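Long-range contacts in germination-specific N-acetylmuramoyl-L-alanine amidase, Autolysin (Clostridioides difficile, PDB 7RAG), which probably cleaves the amide bond between N-acetylmuramic acid and L-alanine in peptidoglycan, as a zinc-dependent amidase that a lipoprotein activates allosterically during spore formation: residues L46-K51 with E195-A200; Y119-F124 with K149-E154; E141-V146 with W199-G204. All coordinates share one frame; numbering follows the deposited sequence.

Interaction 1 of 3, residues L46-K51 with E195-A200; sequences LAITLK and EKIAWA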
# COMPACT_ATOMS: atom_id res chain seq x y z
N LEU B 46 24.30 -24.09 -9.51
CA LEU B 46 23.10 -24.87 -9.78
C LEU B 46 22.09 -24.69 -8.67
O LEU B 46 20.89 -24.56 -8.93
CB LEU B 46 23.46 -26.35 -9.94
CG LEU B 46 22.32 -27.35 -10.19
CD1 LEU B 46 21.66 -27.08 -11.55
CD2 LEU B 46 22.82 -28.80 -10.10
N ALA B 47 22.54 -24.67 -7.41
CA ALA B 47 21.61 -24.54 -6.30
C ALA B 47 20.87 -23.20 -6.35
O ALA B 47 19.64 -23.16 -6.26
CB ALA B 47 22.35 -24.70 -4.97
N ILE B 48 21.62 -22.09 -6.51
CA ILE B 48 20.99 -20.78 -6.57
C ILE B 48 20.07 -20.69 -7.78
O ILE B 48 18.94 -20.21 -7.68
CB ILE B 48 22.05 -19.65 -6.59
CG1 ILE B 48 22.87 -19.66 -5.31
CG2 ILE B 48 21.38 -18.31 -6.76
CD1 ILE B 48 24.20 -19.02 -5.45
N THR B 49 20.53 -21.17 -8.93
CA THR B 49 19.71 -21.15 -10.13
C THR B 49 18.40 -21.91 -9.96
O THR B 49 17.35 -21.47 -10.45
CB THR B 49 20.51 -21.73 -11.29
OG1 THR B 49 21.70 -20.95 -11.50
CG2 THR B 49 19.67 -21.75 -12.55
N LEU B 50 18.42 -23.07 -9.27
CA LEU B 50 17.18 -23.81 -9.08
C LEU B 50 16.27 -23.14 -8.06
O LEU B 50 15.03 -23.18 -8.21
CB LEU B 50 17.47 -25.26 -8.71
CG LEU B 50 18.09 -26.03 -9.88
CD1 LEU B 50 18.48 -27.41 -9.44
CD2 LEU B 50 17.19 -26.10 -11.13
N LYS B 51 16.84 -22.49 -7.03
CA LYS B 51 16.00 -21.68 -6.15
C LYS B 51 15.31 -20.56 -6.93
O LYS B 51 14.10 -20.31 -6.76
CB LYS B 51 16.83 -21.07 -5.01
CG LYS B 51 17.58 -22.08 -4.14
CD LYS B 51 16.67 -23.02 -3.42
CE LYS B 51 17.44 -23.91 -2.43
NZ LYS B 51 16.52 -24.74 -1.57
N GLU B 195 19.10 -19.29 -0.79
CA GLU B 195 17.73 -18.84 -1.02
C GLU B 195 17.61 -17.33 -0.90
O GLU B 195 16.87 -16.70 -1.66
CB GLU B 195 16.77 -19.53 -0.06
CG GLU B 195 16.65 -21.01 -0.31
CD GLU B 195 15.76 -21.72 0.70
OE1 GLU B 195 15.25 -21.06 1.63
OE2 GLU B 195 15.55 -22.94 0.54
N LYS B 196 18.33 -16.73 0.04
CA LYS B 196 18.34 -15.27 0.17
C LYS B 196 18.82 -14.61 -1.13
O LYS B 196 18.23 -13.63 -1.61
CB LYS B 196 19.23 -14.88 1.35
CG LYS B 196 18.95 -13.54 1.99
CD LYS B 196 19.36 -13.58 3.48
CE LYS B 196 19.03 -12.26 4.20
NZ LYS B 196 19.28 -12.34 5.68
N ILE B 197 19.91 -15.13 -1.70
CA ILE B 197 20.44 -14.59 -2.95
C ILE B 197 19.42 -14.73 -4.07
O ILE B 197 19.20 -13.81 -4.87
CB ILE B 197 21.76 -15.28 -3.32
CG1 ILE B 197 22.87 -14.82 -2.38
CG2 ILE B 197 22.09 -15.04 -4.81
CD1 ILE B 197 24.11 -15.63 -2.51
N ALA B 198 18.81 -15.91 -4.18
CA ALA B 198 17.80 -16.09 -5.20
C ALA B 198 16.67 -15.08 -5.03
O ALA B 198 16.22 -14.48 -6.00
CB ALA B 198 17.26 -17.52 -5.17
N TRP B 199 16.24 -14.87 -3.78
CA TRP B 199 15.23 -13.86 -3.50
C TRP B 199 15.66 -12.48 -3.96
O TRP B 199 14.88 -11.75 -4.59
CB TRP B 199 14.93 -13.85 -2.00
CG TRP B 199 13.93 -12.84 -1.67
CD1 TRP B 199 14.15 -11.62 -1.11
CD2 TRP B 199 12.53 -12.92 -1.95
NE1 TRP B 199 12.96 -10.95 -1.00
CE2 TRP B 199 11.95 -11.72 -1.50
CE3 TRP B 199 11.71 -13.90 -2.51
CZ2 TRP B 199 10.59 -11.47 -1.61
CZ3 TRP B 199 10.36 -13.66 -2.61
CH2 TRP B 199 9.81 -12.45 -2.17
N ALA B 200 16.91 -12.09 -3.67
CA ALA B 200 17.37 -10.78 -4.11
C ALA B 200 17.33 -10.66 -5.64
O ALA B 200 16.85 -9.65 -6.19
CB ALA B 200 18.78 -10.51 -3.58
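Lys51 NZ and Glu195 OE2 form a salt bridge of 2.9 Å, which joins helix 41-58 to helix 191-211. The carboxylate takes the ammonium on the anti lone pair of OE2, the one turned away from OE1. Lys51 reaches it through a bend at chi2 (-63°), which carries CD over to the glutamate; the aliphatic part of the lysine then crosses the glutamate stem obliquely, with CD and CE both 3.7 Å from Glu195 CG. The two polar ends therefore meet above an apolar layer formed by their own methylenes.

Below this layer the helices pack through small groups. Lys51 CB lies 3.6 Å from Ala198 CB, and the same methyl sits 4.0 Å from Ile48 O. One step further, the branch methyls of two isoleucines touch, Ile48 CG2 to Ile197 CG2 at 3.9 Å. Each CG2 stands anti to its own backbone N. Small Ala198 marks the closest backbone pairing, opposite Ile48, and the segment axes pass 8.5 Å apart at a crossing angle of -51°. Helix 41-58, whose Thr49 packs on strand 18-23, thus meets helix 191-211, whose Ala200 touches helix 130-147.

Neither charge is confined to this pair. Lys51 NZ also bridges to Glu191, one turn earlier on the second helix, while Glu195 OE1 bridges to Lys82 of the lipoprotein chain, whose His63 packs on both residues. Lys51 is thus held between two carboxylates and Glu195 between two ammonium groups, an alternation that probably stabilises all four charges and links this helix pair electrostatically to the bound lipoprotein.

Interaction 2 of 3, residues Y119-F124 with K149-E154; sequences YGAQTF and KTNNRE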
# COMPACT_ATOMS: atom_id res chain seq x y z
N TYR B 119 35.30 -9.67 -1.16
CA TYR B 119 34.00 -10.28 -0.92
C TYR B 119 32.91 -9.41 -1.54
O TYR B 119 33.14 -8.24 -1.88
CB TYR B 119 33.73 -10.47 0.58
CG TYR B 119 33.43 -9.17 1.29
CD1 TYR B 119 32.13 -8.85 1.69
CD2 TYR B 119 34.44 -8.24 1.53
CE1 TYR B 119 31.86 -7.64 2.33
CE2 TYR B 119 34.18 -7.04 2.16
CZ TYR B 119 32.89 -6.75 2.56
OH TYR B 119 32.65 -5.55 3.19
N GLY B 120 31.72 -10.00 -1.68
CA GLY B 120 30.56 -9.30 -2.19
C GLY B 120 29.98 -9.89 -3.46
O GLY B 120 30.70 -10.46 -4.29
N ALA B 121 28.66 -9.78 -3.62
CA ALA B 121 28.03 -10.10 -4.89
C ALA B 121 28.25 -8.96 -5.88
O ALA B 121 28.19 -7.77 -5.53
CB ALA B 121 26.53 -10.33 -4.70
N GLN B 122 28.52 -9.33 -7.12
CA GLN B 122 28.82 -8.37 -8.17
C GLN B 122 28.02 -8.73 -9.42
O GLN B 122 28.03 -9.88 -9.86
CB GLN B 122 30.31 -8.38 -8.48
CG GLN B 122 30.68 -7.52 -9.66
CD GLN B 122 30.56 -6.06 -9.35
OE1 GLN B 122 31.20 -5.57 -8.42
NE2 GLN B 122 29.73 -5.35 -10.10
N THR B 123 27.34 -7.75 -10.01
CA THR B 123 26.62 -7.95 -11.25
C THR B 123 27.36 -7.30 -12.42
O THR B 123 28.06 -6.30 -12.27
CB THR B 123 25.20 -7.38 -11.15
OG1 THR B 123 24.72 -7.62 -9.83
CG2 THR B 123 24.27 -8.07 -12.12
N PHE B 124 27.22 -7.90 -13.59
CA PHE B 124 27.82 -7.41 -14.82
C PHE B 124 26.76 -7.41 -15.91
O PHE B 124 25.79 -8.18 -15.87
CB PHE B 124 29.01 -8.26 -15.28
CG PHE B 124 30.04 -8.54 -14.22
CD1 PHE B 124 31.15 -7.73 -14.08
CD2 PHE B 124 29.92 -9.64 -13.40
CE1 PHE B 124 32.11 -8.01 -13.12
CE2 PHE B 124 30.87 -9.91 -12.44
CZ PHE B 124 31.96 -9.11 -12.30
N LYS B 149 24.04 -5.20 3.40
CA LYS B 149 24.01 -3.75 3.26
C LYS B 149 25.41 -3.17 3.22
O LYS B 149 25.58 -2.02 2.78
CB LYS B 149 23.20 -3.12 4.38
CG LYS B 149 21.72 -3.39 4.26
CD LYS B 149 20.95 -2.79 5.42
CE LYS B 149 19.47 -3.11 5.29
NZ LYS B 149 18.98 -2.71 3.96
N THR B 150 26.40 -3.93 3.66
CA THR B 150 27.79 -3.51 3.61
C THR B 150 28.27 -3.34 2.17
O THR B 150 29.15 -2.51 1.91
CB THR B 150 28.65 -4.54 4.33
OG1 THR B 150 29.39 -3.91 5.37
CG2 THR B 150 29.61 -5.25 3.38
N ASN B 151 27.70 -4.09 1.23
CA ASN B 151 28.24 -4.17 -0.12
C ASN B 151 27.93 -2.89 -0.90
O ASN B 151 26.76 -2.52 -1.08
CB ASN B 151 27.66 -5.39 -0.83
CG ASN B 151 28.36 -5.70 -2.12
OD1 ASN B 151 29.38 -5.10 -2.44
ND2 ASN B 151 27.82 -6.63 -2.89
N ASN B 152 28.98 -2.20 -1.36
CA ASN B 152 28.83 -0.99 -2.15
C ASN B 152 29.32 -1.16 -3.58
O ASN B 152 29.56 -0.18 -4.28
CB ASN B 152 29.56 0.19 -1.49
CG ASN B 152 28.84 0.69 -0.23
OD1 ASN B 152 27.61 0.81 -0.21
ND2 ASN B 152 29.61 0.96 0.82
N ARG B 153 29.47 -2.40 -4.04
CA ARG B 153 29.88 -2.64 -5.41
C ARG B 153 28.88 -2.03 -6.39
O ARG B 153 27.67 -2.01 -6.14
CB ARG B 153 30.02 -4.13 -5.68
CG ARG B 153 31.18 -4.79 -4.97
CD ARG B 153 31.11 -6.29 -5.19
NE ARG B 153 32.26 -7.00 -4.63
CZ ARG B 153 33.44 -7.08 -5.23
NH1 ARG B 153 33.63 -6.48 -6.39
NH2 ARG B 153 34.42 -7.74 -4.65
N GLU B 154 29.39 -1.53 -7.50
CA GLU B 154 28.58 -1.00 -8.59
C GLU B 154 28.61 -1.98 -9.76
O GLU B 154 29.56 -2.77 -9.89
CB GLU B 154 29.09 0.37 -9.04
CG GLU B 154 28.86 1.49 -8.01
CD GLU B 154 27.41 1.98 -8.00
OE1 GLU B 154 26.60 1.45 -8.78
OE2 GLU B 154 27.09 2.91 -7.21
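Arg153 grips Tyr119 O side-on, its NE and NH2 each 3.1 Å from that one oxygen. Both approach from the same face of the carbonyl plane, whereas the oxygen stays close to the guanidinium plane. At another edge of the group, NH1 donates to Gln122 OE1 at 3.3 Å, meeting a lone pair in the amide plane; the two flat groups stand 85° apart. The same amide donates through NE2 to Glu154 O (2.6 Å) and to Thr123 O. Asn151 ND2 adds a bond of 2.9 Å to an in-plane lone pair of Ala121 O. Thr150 CG2 meets the edge of the Tyr119 ring, in plane.

These groups are set by their own chains. Arg153 is extended from CG to NE and runs past Gly120, whose CA lies 3.8 Å from NE. Gln122 turns at chi2 (72°), placing CD beside Arg153. Asn151 OD1 closes an Asx turn onto Arg153 N, orienting its amide. Farther out, Gln140 of helix 130-147 also donates to Ala121 O.

Side-chain amides and a guanidinium thus satisfy backbone carbonyls, tying the loop before strand 156-158 to the residues leading into strand 122-126 and to Gln122, its first residue, without strand pairing between the two segments.

Interaction 3 of 3, residues E141-V146 with W199-G204; sequences EELKRV and WAIYIG. With EDO (1,2-ethanediol), chain D.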
# COMPACT_ATOMS: atom_id res chain seq x y z
N GLU B 141 21.15 -3.49 -6.65
CA GLU B 141 20.47 -2.84 -5.54
C GLU B 141 19.79 -3.85 -4.61
O GLU B 141 19.89 -3.74 -3.38
CB GLU B 141 19.43 -1.84 -6.07
CG GLU B 141 19.91 -0.41 -6.17
CD GLU B 141 19.29 0.31 -7.35
OE1 GLU B 141 18.26 -0.21 -7.87
OE2 GLU B 141 19.83 1.37 -7.77
N GLU B 142 19.11 -4.85 -5.18
CA GLU B 142 18.49 -5.86 -4.31
C GLU B 142 19.53 -6.74 -3.62
O GLU B 142 19.33 -7.15 -2.47
CB GLU B 142 17.51 -6.73 -5.09
CG GLU B 142 16.37 -5.95 -5.65
CD GLU B 142 15.74 -5.05 -4.62
OE1 GLU B 142 15.27 -5.56 -3.60
OE2 GLU B 142 15.74 -3.81 -4.84
N LEU B 143 20.63 -7.06 -4.29
CA LEU B 143 21.67 -7.85 -3.64
C LEU B 143 22.21 -7.10 -2.43
O LEU B 143 22.39 -7.68 -1.36
CB LEU B 143 22.78 -8.19 -4.62
CG LEU B 143 22.48 -9.18 -5.75
CD1 LEU B 143 23.64 -9.25 -6.74
CD2 LEU B 143 22.19 -10.55 -5.21
N LYS B 144 22.42 -5.79 -2.59
CA LYS B 144 22.82 -4.95 -1.46
C LYS B 144 21.77 -4.96 -0.36
O LYS B 144 22.07 -5.25 0.80
CB LYS B 144 23.08 -3.52 -1.93
CG LYS B 144 23.68 -2.61 -0.87
CD LYS B 144 23.62 -1.13 -1.26
CE LYS B 144 24.01 -0.22 -0.09
NZ LYS B 144 23.57 1.22 -0.23
N ARG B 145 20.51 -4.64 -0.69
CA ARG B 145 19.52 -4.40 0.35
C ARG B 145 19.17 -5.68 1.09
O ARG B 145 19.01 -5.67 2.31
CB ARG B 145 18.25 -3.79 -0.23
CG ARG B 145 17.14 -3.59 0.80
CD ARG B 145 15.81 -3.19 0.15
NE ARG B 145 15.31 -4.19 -0.79
CZ ARG B 145 14.53 -5.22 -0.46
NH1 ARG B 145 14.16 -5.40 0.80
NH2 ARG B 145 14.12 -6.09 -1.37
N VAL B 146 19.06 -6.79 0.37
CA VAL B 146 18.60 -8.05 0.94
C VAL B 146 19.75 -8.85 1.54
O VAL B 146 19.63 -9.40 2.63
CB VAL B 146 17.86 -8.86 -0.14
CG1 VAL B 146 17.48 -10.21 0.38
CG2 VAL B 146 16.63 -8.10 -0.62
N TRP B 199 16.24 -14.87 -3.78
CA TRP B 199 15.23 -13.86 -3.50
C TRP B 199 15.66 -12.48 -3.96
O TRP B 199 14.88 -11.75 -4.59
CB TRP B 199 14.93 -13.85 -2.00
CG TRP B 199 13.93 -12.84 -1.67
CD1 TRP B 199 14.15 -11.62 -1.11
CD2 TRP B 199 12.53 -12.92 -1.95
NE1 TRP B 199 12.96 -10.95 -1.00
CE2 TRP B 199 11.95 -11.72 -1.50
CE3 TRP B 199 11.71 -13.90 -2.51
CZ2 TRP B 199 10.59 -11.47 -1.61
CZ3 TRP B 199 10.36 -13.66 -2.61
CH2 TRP B 199 9.81 -12.45 -2.17
N ALA B 200 16.91 -12.09 -3.67
CA ALA B 200 17.37 -10.78 -4.11
C ALA B 200 17.33 -10.66 -5.64
O ALA B 200 16.85 -9.65 -6.19
CB ALA B 200 18.78 -10.51 -3.58
N ILE B 201 17.80 -11.69 -6.35
CA ILE B 201 17.82 -11.63 -7.81
C ILE B 201 16.39 -11.56 -8.35
O ILE B 201 16.09 -10.81 -9.29
CB ILE B 201 18.58 -12.82 -8.41
CG1 ILE B 201 19.96 -12.96 -7.76
CG2 ILE B 201 18.68 -12.61 -9.93
CD1 ILE B 201 20.82 -14.09 -8.32
N TYR B 202 15.50 -12.37 -7.77
CA TYR B 202 14.12 -12.40 -8.21
C TYR B 202 13.45 -11.05 -8.02
O TYR B 202 12.76 -10.55 -8.92
CB TYR B 202 13.39 -13.50 -7.44
CG TYR B 202 11.88 -13.42 -7.42
CD1 TYR B 202 11.12 -13.69 -8.55
CD2 TYR B 202 11.22 -13.12 -6.23
CE1 TYR B 202 9.73 -13.64 -8.51
CE2 TYR B 202 9.84 -13.05 -6.18
CZ TYR B 202 9.10 -13.31 -7.32
OH TYR B 202 7.73 -13.25 -7.25
N ILE B 203 13.69 -10.41 -6.88
CA ILE B 203 13.13 -9.08 -6.65
C ILE B 203 13.72 -8.08 -7.63
O ILE B 203 13.01 -7.22 -8.16
CB ILE B 203 13.31 -8.66 -5.19
CG1 ILE B 203 12.39 -9.49 -4.29
CG2 ILE B 203 12.99 -7.19 -5.00
CD1 ILE B 203 10.94 -9.48 -4.76
N GLY B 204 15.02 -8.17 -7.91
CA GLY B 204 15.61 -7.25 -8.86
C GLY B 204 14.97 -7.35 -10.23
O GLY B 204 14.60 -6.35 -10.84
C1 EDO D . 6.33 -17.17 -4.75
O1 EDO D . 5.21 -16.26 -4.82
C2 EDO D . 7.58 -16.38 -5.04
O2 EDO D . 7.18 -14.99 -5.05
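Leu143 and Val146 pack on the methyl of Ala200 from two flanks. Leu143 CD2 lies 3.8 Å from Ala200 CB and reaches on to Ile201 CG1. On the other flank Val146 CB comes within 3.9 Å of Ala200 CB, while its CG1, anti to the backbone N (chi1 175°), meets the edge of the Trp199 ring in plane at CD1, also 3.9 Å away. Ile203 CG1 lies over one face of the indole, offset toward the rim.

Glu142 supplies close contacts with backbone: its CB is 3.2 Å from Ala200 O and its CG 3.4 Å from Gly204 N. The segment axes approach to 8.1 Å at 136°. Here two helices of the Amidase_3 domain pack together, with Leu143 and Ile201 both reaching Ile174 of the central sheet.

The polar bonds lie within helix 130-147 or lead outward; none joins the two segments. A bend at chi2 (-48°) places Glu142 CD near Ile203 CG2, and OE1 accepts from Arg145 NH2 at 2.6 Å, nearly along its C-O axis. This salt bridge holds the guanidinium with its edge to the carboxylate and a face over Val146 CG2. Asp85 of the lipoprotein chain pairs with Arg145 NH1 through OD1 and accepts from Trp199 NE1 through OD2. Tyr202 OH shares hydrogen bonds with Ser59 and a 1,2-ethanediol, probably a crystallisation additive.

Helix 191-211 carries one side of both interaction 1 and interaction 3, whose centres lie 11 Å apart and which share Trp199 and Ala200; helix 41-58 and helix 130-147 flank it. Lys196 also touches the backbone of Val146. Interactions 2 and 3, with centres again 11 Å apart, meet where Leu143 CD1 packs on Ala121 CB at 3.7 Å. None includes a zinc ligand: the side chain of Ile48 is about 11 Å and that of Gln122 about 12 Å from the zinc ion held by His25, Glu41 and His109. The lipoprotein contacts interactions 1 and 3 but not interaction 2, consistent with regulation reaching the site indirectly.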